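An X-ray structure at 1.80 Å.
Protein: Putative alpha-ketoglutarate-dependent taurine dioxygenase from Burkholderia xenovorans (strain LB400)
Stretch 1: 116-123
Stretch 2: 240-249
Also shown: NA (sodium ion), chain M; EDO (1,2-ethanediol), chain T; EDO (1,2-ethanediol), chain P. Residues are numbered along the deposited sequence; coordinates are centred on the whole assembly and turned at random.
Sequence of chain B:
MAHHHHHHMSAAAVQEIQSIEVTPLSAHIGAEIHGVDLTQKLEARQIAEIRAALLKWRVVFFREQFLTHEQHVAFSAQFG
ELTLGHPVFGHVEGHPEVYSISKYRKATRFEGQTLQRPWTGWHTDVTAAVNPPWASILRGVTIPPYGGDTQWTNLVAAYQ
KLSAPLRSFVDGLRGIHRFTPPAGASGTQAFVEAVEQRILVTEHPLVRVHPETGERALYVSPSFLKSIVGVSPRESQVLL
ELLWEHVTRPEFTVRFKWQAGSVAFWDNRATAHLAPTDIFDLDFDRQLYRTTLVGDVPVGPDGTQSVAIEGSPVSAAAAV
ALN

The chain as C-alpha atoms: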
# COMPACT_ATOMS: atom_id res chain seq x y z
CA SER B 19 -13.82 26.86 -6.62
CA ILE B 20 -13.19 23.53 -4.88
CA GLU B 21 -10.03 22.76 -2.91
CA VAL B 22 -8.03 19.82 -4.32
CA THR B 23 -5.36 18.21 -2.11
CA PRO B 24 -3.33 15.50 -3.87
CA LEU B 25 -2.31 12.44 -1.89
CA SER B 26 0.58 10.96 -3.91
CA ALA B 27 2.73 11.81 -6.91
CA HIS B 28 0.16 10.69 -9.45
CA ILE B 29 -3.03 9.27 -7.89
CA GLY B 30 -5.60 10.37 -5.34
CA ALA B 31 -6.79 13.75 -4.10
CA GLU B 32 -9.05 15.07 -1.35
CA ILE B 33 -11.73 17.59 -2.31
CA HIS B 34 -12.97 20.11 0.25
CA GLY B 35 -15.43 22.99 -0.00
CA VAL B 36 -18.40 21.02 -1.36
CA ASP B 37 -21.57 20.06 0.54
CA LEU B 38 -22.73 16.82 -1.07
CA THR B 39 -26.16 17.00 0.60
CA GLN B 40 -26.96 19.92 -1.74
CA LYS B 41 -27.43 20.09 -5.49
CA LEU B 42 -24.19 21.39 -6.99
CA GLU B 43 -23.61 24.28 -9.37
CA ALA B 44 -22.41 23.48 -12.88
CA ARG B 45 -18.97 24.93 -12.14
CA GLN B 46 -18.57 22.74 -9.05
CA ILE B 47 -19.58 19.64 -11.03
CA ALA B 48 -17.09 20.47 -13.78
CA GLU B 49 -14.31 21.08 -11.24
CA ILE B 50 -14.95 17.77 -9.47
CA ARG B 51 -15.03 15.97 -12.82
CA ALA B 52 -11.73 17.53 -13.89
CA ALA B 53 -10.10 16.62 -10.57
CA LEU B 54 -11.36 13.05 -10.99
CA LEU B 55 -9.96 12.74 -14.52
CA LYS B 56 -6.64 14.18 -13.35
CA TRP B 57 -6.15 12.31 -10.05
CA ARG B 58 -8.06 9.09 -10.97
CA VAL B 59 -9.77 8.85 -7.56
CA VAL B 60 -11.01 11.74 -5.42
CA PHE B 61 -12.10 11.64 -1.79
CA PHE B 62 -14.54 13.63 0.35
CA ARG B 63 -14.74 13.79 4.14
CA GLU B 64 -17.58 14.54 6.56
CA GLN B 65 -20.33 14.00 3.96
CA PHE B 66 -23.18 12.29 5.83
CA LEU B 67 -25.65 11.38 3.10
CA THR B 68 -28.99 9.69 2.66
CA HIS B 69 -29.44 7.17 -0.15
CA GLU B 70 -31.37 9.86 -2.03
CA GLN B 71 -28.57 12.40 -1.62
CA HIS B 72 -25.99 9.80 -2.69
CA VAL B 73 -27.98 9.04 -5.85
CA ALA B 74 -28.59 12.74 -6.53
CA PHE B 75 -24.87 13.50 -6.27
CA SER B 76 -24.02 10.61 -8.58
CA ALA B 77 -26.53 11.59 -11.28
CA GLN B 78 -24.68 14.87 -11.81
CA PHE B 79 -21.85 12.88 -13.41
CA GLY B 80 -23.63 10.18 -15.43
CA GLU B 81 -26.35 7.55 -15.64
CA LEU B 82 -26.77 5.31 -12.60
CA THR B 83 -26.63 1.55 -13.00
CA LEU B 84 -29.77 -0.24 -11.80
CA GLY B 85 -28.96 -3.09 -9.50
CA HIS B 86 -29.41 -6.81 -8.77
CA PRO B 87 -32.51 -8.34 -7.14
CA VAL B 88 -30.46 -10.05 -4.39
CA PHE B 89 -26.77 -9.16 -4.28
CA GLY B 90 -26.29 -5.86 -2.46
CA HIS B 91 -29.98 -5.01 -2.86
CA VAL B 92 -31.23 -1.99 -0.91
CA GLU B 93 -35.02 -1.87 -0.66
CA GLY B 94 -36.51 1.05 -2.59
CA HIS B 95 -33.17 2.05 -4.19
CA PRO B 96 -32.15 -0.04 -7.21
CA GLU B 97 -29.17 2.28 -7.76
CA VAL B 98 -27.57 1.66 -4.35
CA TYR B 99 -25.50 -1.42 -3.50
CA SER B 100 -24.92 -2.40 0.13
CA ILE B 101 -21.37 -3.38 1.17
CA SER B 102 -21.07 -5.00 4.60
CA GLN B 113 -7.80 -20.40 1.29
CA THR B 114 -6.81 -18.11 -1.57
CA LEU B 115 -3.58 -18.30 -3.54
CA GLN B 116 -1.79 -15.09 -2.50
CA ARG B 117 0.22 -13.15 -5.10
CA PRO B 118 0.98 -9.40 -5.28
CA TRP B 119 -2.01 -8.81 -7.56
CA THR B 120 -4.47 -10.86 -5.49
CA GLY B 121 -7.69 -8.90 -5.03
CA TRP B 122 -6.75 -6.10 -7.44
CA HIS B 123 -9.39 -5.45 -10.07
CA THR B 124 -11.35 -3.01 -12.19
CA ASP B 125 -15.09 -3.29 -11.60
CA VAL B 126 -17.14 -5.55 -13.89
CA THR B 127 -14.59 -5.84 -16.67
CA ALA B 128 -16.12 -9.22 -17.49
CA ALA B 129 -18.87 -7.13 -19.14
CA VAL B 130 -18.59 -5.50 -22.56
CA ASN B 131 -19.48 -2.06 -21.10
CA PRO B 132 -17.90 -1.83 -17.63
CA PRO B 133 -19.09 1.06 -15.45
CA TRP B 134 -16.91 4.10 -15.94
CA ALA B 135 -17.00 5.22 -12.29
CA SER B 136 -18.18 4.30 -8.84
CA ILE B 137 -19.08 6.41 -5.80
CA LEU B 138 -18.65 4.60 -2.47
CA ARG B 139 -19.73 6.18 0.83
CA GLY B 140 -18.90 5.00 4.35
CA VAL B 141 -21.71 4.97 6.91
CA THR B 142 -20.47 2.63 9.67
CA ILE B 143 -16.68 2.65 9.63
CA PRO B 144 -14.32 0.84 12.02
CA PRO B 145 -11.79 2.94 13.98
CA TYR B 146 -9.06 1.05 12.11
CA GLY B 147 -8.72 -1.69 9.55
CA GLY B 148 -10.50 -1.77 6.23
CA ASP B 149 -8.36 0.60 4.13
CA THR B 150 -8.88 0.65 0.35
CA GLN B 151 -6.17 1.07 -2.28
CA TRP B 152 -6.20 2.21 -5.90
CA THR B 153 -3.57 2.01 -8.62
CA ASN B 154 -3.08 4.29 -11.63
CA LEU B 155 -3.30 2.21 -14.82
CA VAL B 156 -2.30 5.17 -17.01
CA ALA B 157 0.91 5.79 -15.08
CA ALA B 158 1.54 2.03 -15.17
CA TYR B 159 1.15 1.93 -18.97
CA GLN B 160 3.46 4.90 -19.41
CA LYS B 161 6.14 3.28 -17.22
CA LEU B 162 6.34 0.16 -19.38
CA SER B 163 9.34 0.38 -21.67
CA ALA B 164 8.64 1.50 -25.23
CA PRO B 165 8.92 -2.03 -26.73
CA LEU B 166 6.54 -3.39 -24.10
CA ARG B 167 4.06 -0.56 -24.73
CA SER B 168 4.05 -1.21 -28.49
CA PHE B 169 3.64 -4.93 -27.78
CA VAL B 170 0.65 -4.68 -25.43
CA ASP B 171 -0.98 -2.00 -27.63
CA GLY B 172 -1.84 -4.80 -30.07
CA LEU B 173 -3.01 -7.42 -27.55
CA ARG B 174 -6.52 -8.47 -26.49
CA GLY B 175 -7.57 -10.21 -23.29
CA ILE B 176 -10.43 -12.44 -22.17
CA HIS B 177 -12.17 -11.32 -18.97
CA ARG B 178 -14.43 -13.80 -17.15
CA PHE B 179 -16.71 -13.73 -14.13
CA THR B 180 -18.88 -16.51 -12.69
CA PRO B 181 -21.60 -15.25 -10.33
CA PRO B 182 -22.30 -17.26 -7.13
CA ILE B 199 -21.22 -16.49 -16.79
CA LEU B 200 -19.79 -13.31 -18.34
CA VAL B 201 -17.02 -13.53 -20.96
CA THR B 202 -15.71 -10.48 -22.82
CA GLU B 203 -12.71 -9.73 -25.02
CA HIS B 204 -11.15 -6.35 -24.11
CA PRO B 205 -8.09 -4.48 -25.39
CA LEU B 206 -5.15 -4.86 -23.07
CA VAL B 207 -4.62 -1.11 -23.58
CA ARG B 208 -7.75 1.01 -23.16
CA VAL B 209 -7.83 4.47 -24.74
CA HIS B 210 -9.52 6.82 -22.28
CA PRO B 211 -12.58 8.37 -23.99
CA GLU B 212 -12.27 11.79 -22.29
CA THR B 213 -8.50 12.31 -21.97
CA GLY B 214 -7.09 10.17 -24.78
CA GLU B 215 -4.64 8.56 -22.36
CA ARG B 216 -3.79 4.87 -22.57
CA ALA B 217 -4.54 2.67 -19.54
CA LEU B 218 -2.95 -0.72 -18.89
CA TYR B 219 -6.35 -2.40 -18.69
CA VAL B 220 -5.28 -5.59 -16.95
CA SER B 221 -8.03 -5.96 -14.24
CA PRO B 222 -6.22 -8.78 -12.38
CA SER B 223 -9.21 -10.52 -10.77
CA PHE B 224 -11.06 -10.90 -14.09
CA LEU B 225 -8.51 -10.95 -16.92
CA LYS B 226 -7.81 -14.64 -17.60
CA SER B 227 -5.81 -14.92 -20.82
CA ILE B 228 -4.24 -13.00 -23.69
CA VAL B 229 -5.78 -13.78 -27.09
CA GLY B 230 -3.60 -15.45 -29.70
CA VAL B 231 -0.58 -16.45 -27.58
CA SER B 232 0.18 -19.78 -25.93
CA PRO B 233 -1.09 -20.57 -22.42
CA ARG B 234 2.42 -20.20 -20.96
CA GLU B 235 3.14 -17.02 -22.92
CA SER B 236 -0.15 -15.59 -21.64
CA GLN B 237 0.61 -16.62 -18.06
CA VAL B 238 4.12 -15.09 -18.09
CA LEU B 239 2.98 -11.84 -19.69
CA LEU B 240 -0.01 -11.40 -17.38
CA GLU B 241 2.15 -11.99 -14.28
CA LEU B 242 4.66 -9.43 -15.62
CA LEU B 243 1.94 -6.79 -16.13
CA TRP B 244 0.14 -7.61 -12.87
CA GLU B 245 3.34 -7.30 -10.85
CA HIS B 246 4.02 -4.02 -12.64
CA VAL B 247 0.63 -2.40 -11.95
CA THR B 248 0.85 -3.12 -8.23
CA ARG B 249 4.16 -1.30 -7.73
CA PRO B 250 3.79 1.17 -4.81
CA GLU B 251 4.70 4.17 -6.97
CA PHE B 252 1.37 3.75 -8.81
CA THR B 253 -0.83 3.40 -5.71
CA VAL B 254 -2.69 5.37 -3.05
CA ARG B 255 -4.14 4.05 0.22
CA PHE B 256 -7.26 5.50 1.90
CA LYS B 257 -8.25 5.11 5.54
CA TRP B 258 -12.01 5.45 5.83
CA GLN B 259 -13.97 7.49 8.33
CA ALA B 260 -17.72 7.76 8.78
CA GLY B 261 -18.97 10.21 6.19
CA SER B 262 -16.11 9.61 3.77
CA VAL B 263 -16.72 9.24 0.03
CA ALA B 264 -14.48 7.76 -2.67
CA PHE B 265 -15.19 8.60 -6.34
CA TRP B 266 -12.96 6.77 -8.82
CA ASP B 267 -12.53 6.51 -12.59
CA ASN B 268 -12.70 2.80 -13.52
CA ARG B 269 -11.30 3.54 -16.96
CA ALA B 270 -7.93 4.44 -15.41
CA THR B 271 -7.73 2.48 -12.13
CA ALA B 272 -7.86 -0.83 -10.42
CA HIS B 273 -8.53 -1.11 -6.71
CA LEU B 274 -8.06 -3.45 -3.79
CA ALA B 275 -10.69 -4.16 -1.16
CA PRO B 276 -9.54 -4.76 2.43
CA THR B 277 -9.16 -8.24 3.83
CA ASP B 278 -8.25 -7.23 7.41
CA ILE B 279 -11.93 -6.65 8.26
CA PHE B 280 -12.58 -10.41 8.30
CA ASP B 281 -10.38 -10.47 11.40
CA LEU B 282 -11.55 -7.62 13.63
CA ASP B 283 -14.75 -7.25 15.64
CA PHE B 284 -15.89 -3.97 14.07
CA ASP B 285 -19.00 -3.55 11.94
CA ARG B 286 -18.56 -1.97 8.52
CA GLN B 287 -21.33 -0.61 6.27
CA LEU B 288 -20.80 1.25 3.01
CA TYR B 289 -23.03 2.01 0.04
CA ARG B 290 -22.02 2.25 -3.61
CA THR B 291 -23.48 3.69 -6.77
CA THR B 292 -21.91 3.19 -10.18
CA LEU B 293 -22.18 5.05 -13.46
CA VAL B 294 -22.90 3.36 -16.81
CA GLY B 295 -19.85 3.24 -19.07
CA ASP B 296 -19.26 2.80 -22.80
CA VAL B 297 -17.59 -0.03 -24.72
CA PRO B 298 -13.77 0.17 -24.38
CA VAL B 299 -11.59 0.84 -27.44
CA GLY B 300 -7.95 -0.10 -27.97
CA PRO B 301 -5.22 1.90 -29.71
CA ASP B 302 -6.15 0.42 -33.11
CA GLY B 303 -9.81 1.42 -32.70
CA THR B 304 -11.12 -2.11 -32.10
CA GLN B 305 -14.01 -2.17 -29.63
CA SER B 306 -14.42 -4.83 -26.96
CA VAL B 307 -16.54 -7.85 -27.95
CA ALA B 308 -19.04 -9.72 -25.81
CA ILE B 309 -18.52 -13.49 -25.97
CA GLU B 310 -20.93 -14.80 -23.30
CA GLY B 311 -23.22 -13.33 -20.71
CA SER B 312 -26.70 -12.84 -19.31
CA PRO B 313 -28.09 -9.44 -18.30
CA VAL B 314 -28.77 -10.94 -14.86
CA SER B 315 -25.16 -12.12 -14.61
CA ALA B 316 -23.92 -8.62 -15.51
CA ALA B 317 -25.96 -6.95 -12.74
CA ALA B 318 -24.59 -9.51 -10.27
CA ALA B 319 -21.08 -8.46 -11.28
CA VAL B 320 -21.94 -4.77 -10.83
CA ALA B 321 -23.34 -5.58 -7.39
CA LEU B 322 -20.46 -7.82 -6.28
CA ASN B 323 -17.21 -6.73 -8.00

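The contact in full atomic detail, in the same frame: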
# COMPACT_ATOMS: atom_id res chain seq x y z
N GLN B 116 -2.18 -16.49 -2.72
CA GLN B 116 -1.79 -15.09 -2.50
C GLN B 116 -0.59 -14.71 -3.35
O GLN B 116 0.51 -15.24 -3.13
CB GLN B 116 -1.46 -14.87 -1.02
CG GLN B 116 -2.65 -15.06 -0.09
CD GLN B 116 -3.75 -14.04 -0.38
OE1 GLN B 116 -3.47 -12.86 -0.60
NE2 GLN B 116 -5.00 -14.50 -0.40
N ARG B 117 -0.80 -13.78 -4.27
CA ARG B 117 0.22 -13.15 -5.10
C ARG B 117 0.09 -11.64 -4.95
O ARG B 117 -0.90 -11.15 -4.40
CB ARG B 117 0.07 -13.56 -6.58
CG ARG B 117 0.05 -15.08 -6.85
CD ARG B 117 1.34 -15.78 -6.47
NE ARG B 117 2.55 -15.12 -6.97
CZ ARG B 117 3.11 -15.33 -8.16
NH1 ARG B 117 2.57 -16.16 -9.02
NH2 ARG B 117 4.22 -14.68 -8.48
N PRO B 118 1.06 -10.87 -5.45
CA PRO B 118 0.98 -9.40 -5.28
C PRO B 118 -0.26 -8.77 -5.88
O PRO B 118 -0.72 -7.74 -5.38
CB PRO B 118 2.24 -8.90 -6.00
CG PRO B 118 3.19 -10.05 -5.88
CD PRO B 118 2.36 -11.28 -6.03
N TRP B 119 -0.82 -9.36 -6.93
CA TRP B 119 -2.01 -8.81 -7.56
C TRP B 119 -3.31 -9.39 -7.01
O TRP B 119 -4.38 -9.02 -7.51
CB TRP B 119 -1.94 -9.07 -9.07
CG TRP B 119 -1.63 -10.52 -9.41
CD1 TRP B 119 -2.53 -11.53 -9.57
CD2 TRP B 119 -0.34 -11.10 -9.61
NE1 TRP B 119 -1.88 -12.71 -9.85
CE2 TRP B 119 -0.53 -12.47 -9.89
CE3 TRP B 119 0.96 -10.59 -9.57
CZ2 TRP B 119 0.53 -13.34 -10.15
CZ3 TRP B 119 2.03 -11.46 -9.82
CH2 TRP B 119 1.80 -12.82 -10.12
N THR B 120 -3.25 -10.26 -6.01
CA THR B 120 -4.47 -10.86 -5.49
C THR B 120 -5.42 -9.78 -4.98
O THR B 120 -5.01 -8.88 -4.24
CB THR B 120 -4.15 -11.85 -4.37
OG1 THR B 120 -3.47 -12.97 -4.92
CG2 THR B 120 -5.43 -12.31 -3.66
N GLY B 121 -6.67 -9.84 -5.45
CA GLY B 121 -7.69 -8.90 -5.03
C GLY B 121 -7.78 -7.63 -5.84
O GLY B 121 -8.80 -6.93 -5.78
N TRP B 122 -6.74 -7.30 -6.61
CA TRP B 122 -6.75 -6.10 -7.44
C TRP B 122 -7.62 -6.29 -8.67
O TRP B 122 -7.50 -7.30 -9.37
CB TRP B 122 -5.32 -5.78 -7.87
CG TRP B 122 -4.47 -5.19 -6.79
CD1 TRP B 122 -3.62 -5.85 -5.94
CD2 TRP B 122 -4.38 -3.80 -6.47
NE1 TRP B 122 -2.99 -4.93 -5.11
CE2 TRP B 122 -3.45 -3.67 -5.42
CE3 TRP B 122 -5.01 -2.65 -6.97
CZ2 TRP B 122 -3.12 -2.43 -4.86
CZ3 TRP B 122 -4.69 -1.42 -6.41
CH2 TRP B 122 -3.76 -1.32 -5.37
N HIS B 123 -8.46 -5.30 -8.96
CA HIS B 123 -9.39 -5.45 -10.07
C HIS B 123 -9.99 -4.11 -10.47
O HIS B 123 -10.00 -3.15 -9.69
CB HIS B 123 -10.53 -6.40 -9.71
CG HIS B 123 -11.37 -5.88 -8.60
ND1 HIS B 123 -10.93 -5.85 -7.29
CD2 HIS B 123 -12.60 -5.31 -8.60
CE1 HIS B 123 -11.87 -5.32 -6.53
NE2 HIS B 123 -12.89 -5.00 -7.29
N LEU B 240 0.92 -11.94 -18.37
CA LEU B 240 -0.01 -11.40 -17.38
C LEU B 240 0.66 -11.19 -16.03
O LEU B 240 0.47 -10.14 -15.40
CB LEU B 240 -1.24 -12.30 -17.24
CG LEU B 240 -2.16 -12.27 -18.46
CD1 LEU B 240 -3.33 -13.21 -18.20
CD2 LEU B 240 -2.67 -10.86 -18.72
N GLU B 241 1.46 -12.16 -15.56
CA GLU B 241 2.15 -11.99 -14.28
C GLU B 241 3.13 -10.81 -14.32
O GLU B 241 3.28 -10.09 -13.33
CB GLU B 241 2.84 -13.29 -13.86
CG GLU B 241 1.77 -14.35 -13.50
CD GLU B 241 2.32 -15.64 -12.94
OE1 GLU B 241 3.55 -15.78 -12.80
OE2 GLU B 241 1.49 -16.53 -12.65
N LEU B 242 3.79 -10.60 -15.46
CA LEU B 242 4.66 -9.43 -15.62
C LEU B 242 3.87 -8.14 -15.46
O LEU B 242 4.27 -7.24 -14.71
CB LEU B 242 5.33 -9.47 -16.99
CG LEU B 242 6.13 -8.23 -17.41
CD1 LEU B 242 7.43 -8.14 -16.58
CD2 LEU B 242 6.40 -8.26 -18.91
N LEU B 243 2.74 -8.02 -16.17
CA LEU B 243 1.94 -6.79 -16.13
C LEU B 243 1.25 -6.61 -14.78
O LEU B 243 1.13 -5.48 -14.29
CB LEU B 243 0.92 -6.79 -17.28
CG LEU B 243 1.52 -6.91 -18.68
CD1 LEU B 243 0.41 -7.06 -19.73
CD2 LEU B 243 2.37 -5.67 -19.03
N TRP B 244 0.82 -7.71 -14.16
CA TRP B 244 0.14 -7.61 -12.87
C TRP B 244 1.11 -7.22 -11.76
O TRP B 244 0.74 -6.47 -10.84
CB TRP B 244 -0.53 -8.94 -12.53
CG TRP B 244 -1.74 -9.23 -13.37
CD1 TRP B 244 -2.49 -8.33 -14.11
CD2 TRP B 244 -2.34 -10.51 -13.59
NE1 TRP B 244 -3.51 -8.98 -14.75
CE2 TRP B 244 -3.45 -10.32 -14.44
CE3 TRP B 244 -2.05 -11.80 -13.13
CZ2 TRP B 244 -4.28 -11.37 -14.84
CZ3 TRP B 244 -2.89 -12.85 -13.52
CH2 TRP B 244 -3.98 -12.63 -14.37
N GLU B 245 2.32 -7.76 -11.79
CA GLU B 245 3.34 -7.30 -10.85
C GLU B 245 3.64 -5.82 -11.06
O GLU B 245 3.76 -5.05 -10.10
CB GLU B 245 4.58 -8.17 -11.04
CG GLU B 245 5.89 -7.63 -10.54
CD GLU B 245 7.02 -8.62 -10.81
OE1 GLU B 245 7.37 -9.32 -9.86
OE2 GLU B 245 7.50 -8.74 -11.98
N HIS B 246 3.71 -5.40 -12.32
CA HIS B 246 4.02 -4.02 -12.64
C HIS B 246 2.96 -3.06 -12.09
O HIS B 246 3.29 -2.05 -11.45
CB HIS B 246 4.16 -3.90 -14.16
CG HIS B 246 4.45 -2.51 -14.66
ND1 HIS B 246 5.70 -1.93 -14.55
CD2 HIS B 246 3.66 -1.60 -15.28
CE1 HIS B 246 5.67 -0.72 -15.09
NE2 HIS B 246 4.44 -0.50 -15.54
N VAL B 247 1.67 -3.36 -12.31
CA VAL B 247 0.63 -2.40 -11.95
C VAL B 247 0.43 -2.28 -10.46
O VAL B 247 -0.24 -1.34 -10.01
CB VAL B 247 -0.76 -2.71 -12.56
CG1 VAL B 247 -0.71 -2.69 -14.07
CG2 VAL B 247 -1.36 -4.02 -12.00
N THR B 248 0.97 -3.21 -9.67
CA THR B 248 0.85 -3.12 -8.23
C THR B 248 2.08 -2.52 -7.58
O THR B 248 2.19 -2.55 -6.35
CB THR B 248 0.53 -4.51 -7.63
OG1 THR B 248 1.45 -5.50 -8.11
CG2 THR B 248 -0.88 -4.93 -8.02
N ARG B 249 3.01 -1.95 -8.35
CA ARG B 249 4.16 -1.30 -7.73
C ARG B 249 3.70 -0.09 -6.91
O ARG B 249 2.79 0.63 -7.33
CB ARG B 249 5.19 -0.88 -8.79
CG ARG B 249 5.94 -2.12 -9.33
CD ARG B 249 7.41 -1.87 -9.55
NE ARG B 249 7.65 -0.84 -10.56
CZ ARG B 249 7.73 -1.06 -11.87
NH1 ARG B 249 7.96 -0.04 -12.69
NH2 ARG B 249 7.56 -2.30 -12.38
NA NA M . -14.33 -3.64 -6.88
C1 EDO T . -5.02 -14.20 -7.33
O1 EDO T . -5.44 -14.45 -5.99
C2 EDO T . -3.68 -14.86 -7.61
O2 EDO T . -3.76 -16.27 -7.33
C1 EDO P . -1.48 -17.63 -13.72
O1 EDO P . -0.98 -16.48 -13.01
C2 EDO P . -2.73 -17.30 -14.53
O2 EDO P . -2.41 -16.56 -15.72
O HOH W 1 -14.07 -3.88 -4.49
O HOH W 2 -16.04 -2.26 -6.44

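A turn-rich loop packs against the last turns of a helix through a small, mainly apolar contact centred on Trp119, with no hydrogen bond crossing between the stretches and a single long salt bridge at its margin. The two stretches together bury 381 Å², and Trp119 supplies the largest share. The backbones come nearest where Trp119 faces Trp244, with CA of Trp119 and CA of Trp244 5.9 Å apart.

Two successive turns shape the loop. A type I turn runs from Arg117 to Thr120, closed by Thr120 N to Arg117 O at 3.0 Å; the CA-to-CB bond of Thr120 points away from the other stretch, and its side chain accepts a hydrogen bond from the backbone, Arg117 N to Thr120 OG1 at 2.9 Å. A type II turn follows from Trp119 to Trp122, closed by Trp122 N to Trp119 O at 3.1 Å. Gly121 suits this second turn because its backbone angles (88/-17) would jam a CB against the carbonyl O of Thr120. Arg117, Pro118, Trp119 and Trp122 all direct their CA-to-CB bonds toward the other stretch.

The indole of Trp119, with chi1 in the p well, packs obliquely on the helix and touches Glu241, Trp244 and Glu245. Trp244 CE3 sits over one face of the Trp119 ring, 3.4 Å from Trp119 NE1; the two indoles meet obliquely, with planes at 45° and centroids of the Trp119 five-membered ring and Trp244 six-membered ring 4.7 Å apart. The benzo part of Trp119 reaches the aliphatic stem of Glu241, CZ2 of Trp119 lying 3.7 Å from CG of Glu241, and passes the helix backbone at Glu245, with Trp119 CE3 3.8 Å from Glu245 N. Glu245 N already donates to Glu241 O at 3.0 Å, so a broad, flat ring can pack there without leaving it unsatisfied.

Thr248, just beyond the helix, packs against Pro118, Trp119 and Trp122. Its methyl lies over one face of the Trp122 indole, CG2 of Thr248 being 3.6 Å from the centroid of the Trp122 five-membered ring and 12° off the normal, a CH-pi contact. The same CG2 of Thr248 lies 3.9 Å from Pro118 O and 4.1 Å from Trp119 CA. Its hydroxyl is placed near helix carbonyls, Thr248 OG1 being 3.0 Å from Trp244 O and 3.1 Å from Glu245 O. Threonine thus offers a methyl to the indole while keeping its polar atom beside the helix backbone.

At the margin, Arg117 NH1 and Glu241 OE2 form a salt bridge at 3.8 Å, long enough to suggest a modest attraction. Glu241 OE2 also accepts a very short hydrogen bond, 2.5 Å, from O1 of a 1,2-ethanediol (chain P). Beyond the interface, His123 binds the sodium ion through NE2 at 2.0 Å, while its ND1 donates to Gly121 O at 2.8 Å, tying the imidazole of His123 to the second turn.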